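Local coordinates for farnesyl diphosphate synthase (Rhodobacter capsulatus, PDB 3M0G), which probably condenses farnesyl diphosphate with isopentenyl diphosphate, using magnesium, to make geranylgeranyl diphosphate for carotenoid and chlorophyll biosynthesis, at residues B[67-72]-B[119-124]. Numbering follows the deposited sequence.
Sequences ALAVEA and FELCTD
Two core helices of the all-helical prenyl synthase fold, 60-81 and 104-121, pack together near the C-terminal end of the second. The closest backbone approach is A69 to L121, with CA atoms 5.5 Å apart, a spacing consistent with the small A69 side chain. L121 carries most of the contact. Its CG lies anti to its own carbonyl carbon (chi1 -70°) and chi2 is extended at 168°, which sends CD1 onto the backbone of helix 60-81. There L121 CD1 sits 3.7 Å from A69 N and 3.8 Å from L68 C, so it rests on the peptide between L68 and A69. L121 CD1 is also 3.8 Å from L68 CB and, more loosely, 4.4 Å from A72 CB. L68 and A72, one helical turn apart, thus border the site it occupies. L68 also packs on V14, A17 and M18 of helix 3-23.

A69 CB is met from two directions, by L121 CB at 3.9 Å and by C122 SG at 3.8 Å. C122 also packs on V137 and L140 of helix 130-144, joining a third helix to this core. The type I turn from L121 to D124 includes both contact residues, L121 and C122. E120 O accepts from both T123 N and T123 OG1; the hydroxyl bond is very short at 2.4 Å and lies in the carbonyl plane, so one oxygen ties the turn back to the helix. F119, directed away from helix 60-81, stacks on F119 of the second subunit. The packing of L121 and C122 on A69 and the adjoining peptide, made without polar bonds between the two segments, therefore belongs to the helical core of a dimeric FPP/GGPP synthase, joining helix 60-81 to a helix that also reaches the subunit interface.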
loop_
_atom_site.group_PDB
_atom_site.type_symbol
_atom_site.label_atom_id
_atom_site.label_comp_id
_atom_site.label_asym_id
_atom_site.label_seq_id
_atom_site.Cartn_x
_atom_site.Cartn_y
_atom_site.Cartn_z
ATOM N N ALA B 67 -4.384 11.220 10.595
ATOM C CA ALA B 67 -5.407 10.444 11.291
ATOM C C ALA B 67 -6.188 9.616 10.296
ATOM O O ALA B 67 -6.482 8.449 10.543
ATOM C CB ALA B 67 -6.347 11.365 12.042
ATOM N N LEU B 68 -6.523 10.237 9.167
ATOM C CA LEU B 68 -7.227 9.554 8.095
ATOM C C LEU B 68 -6.397 8.414 7.516
ATOM O O LEU B 68 -6.900 7.303 7.300
ATOM C CB LEU B 68 -7.642 10.552 7.014
ATOM C CG LEU B 68 -8.852 11.415 7.385
ATOM C CD1 LEU B 68 -9.291 12.308 6.215
ATOM C CD2 LEU B 68 -10.007 10.539 7.871
ATOM N N ALA B 69 -5.113 8.677 7.289
ATOM C CA ALA B 69 -4.227 7.663 6.712
ATOM C C ALA B 69 -4.153 6.408 7.572
ATOM O O ALA B 69 -4.210 5.284 7.028
ATOM C CB ALA B 69 -2.820 8.230 6.474
ATOM N N VAL B 70 -3.993 6.579 8.889
ATOM C CA VAL B 70 -3.892 5.428 9.785
ATOM C C VAL B 70 -5.202 4.665 9.904
ATOM O O VAL B 70 -5.185 3.445 10.004
ATOM C CB VAL B 70 -3.218 5.736 11.196
ATOM C CG1 VAL B 70 -4.121 6.527 12.136
ATOM C CG2 VAL B 70 -2.744 4.466 11.872
ATOM N N GLU B 71 -6.328 5.379 9.878
ATOM C CA GLU B 71 -7.633 4.710 9.866
ATOM C C GLU B 71 -7.872 3.970 8.548
ATOM O O GLU B 71 -8.403 2.849 8.528
ATOM C CB GLU B 71 -8.748 5.706 10.146
ATOM C CG GLU B 71 -8.807 6.163 11.585
ATOM C CD GLU B 71 -9.142 5.022 12.552
ATOM O OE1 GLU B 71 -10.080 4.249 12.268
ATOM O OE2 GLU B 71 -8.460 4.914 13.595
ATOM N N ALA B 72 -7.464 4.595 7.445
ATOM C CA ALA B 72 -7.486 3.933 6.140
ATOM C C ALA B 72 -6.656 2.654 6.131
ATOM O O ALA B 72 -7.105 1.624 5.632
ATOM C CB ALA B 72 -7.010 4.883 5.046
ATOM N N PHE B 119 -1.547 6.000 1.983
ATOM C CA PHE B 119 -0.307 6.645 1.494
ATOM C C PHE B 119 -0.524 7.981 0.776
ATOM O O PHE B 119 0.303 8.912 0.903
ATOM C CB PHE B 119 0.551 5.649 0.685
ATOM C CG PHE B 119 1.297 4.674 1.561
ATOM C CD1 PHE B 119 2.390 5.104 2.325
ATOM C CD2 PHE B 119 0.884 3.352 1.667
ATOM C CE1 PHE B 119 3.064 4.229 3.170
ATOM C CE2 PHE B 119 1.560 2.441 2.515
ATOM C CZ PHE B 119 2.664 2.879 3.244
ATOM N N GLU B 120 -1.640 8.091 0.058
ATOM C CA GLU B 120 -1.949 9.295 -0.708
ATOM C C GLU B 120 -2.213 10.417 0.288
ATOM O O GLU B 120 -1.732 11.537 0.143
ATOM C CB GLU B 120 -3.188 9.068 -1.578
ATOM C CG GLU B 120 -3.590 10.282 -2.428
ATOM C CD GLU B 120 -4.467 9.908 -3.624
ATOM O OE1 GLU B 120 -5.655 9.558 -3.429
ATOM O OE2 GLU B 120 -3.972 9.988 -4.767
ATOM N N LEU B 121 -2.988 10.079 1.306
ATOM C CA LEU B 121 -3.302 10.976 2.414
ATOM C C LEU B 121 -2.080 11.576 3.093
ATOM O O LEU B 121 -2.120 12.720 3.507
ATOM C CB LEU B 121 -4.158 10.232 3.438
ATOM C CG LEU B 121 -5.548 9.964 2.877
ATOM C CD1 LEU B 121 -6.287 8.991 3.766
ATOM C CD2 LEU B 121 -6.264 11.279 2.772
ATOM N N CYS B 122 -1.031 10.784 3.245
ATOM C CA CYS B 122 0.263 11.249 3.791
ATOM C C CYS B 122 0.946 12.364 2.991
ATOM O O CYS B 122 1.917 12.967 3.466
ATOM C CB CYS B 122 1.221 10.061 3.933
ATOM S SG CYS B 122 0.748 8.918 5.300
ATOM N N THR B 123 0.452 12.626 1.786
ATOM C CA THR B 123 1.090 13.574 0.873
ATOM C C THR B 123 0.413 14.930 0.888
ATOM O O THR B 123 0.933 15.882 0.320
ATOM C CB THR B 123 1.086 13.095 -0.593
ATOM O OG1 THR B 123 -0.257 13.040 -1.079
ATOM C CG2 THR B 123 1.767 11.723 -0.765
ATOM N N ASP B 124 -0.762 14.997 1.509
ATOM C CA ASP B 124 -1.541 16.230 1.645
ATOM C C ASP B 124 -0.717 17.342 2.283
ATOM O O ASP B 124 -0.288 17.200 3.438
ATOM C CB ASP B 124 -2.784 15.950 2.506
ATOM C CG ASP B 124 -3.832 17.052 2.421
ATOM O OD1 ASP B 124 -3.464 18.233 2.437
ATOM O OD2 ASP B 124 -5.039 16.735 2.346
#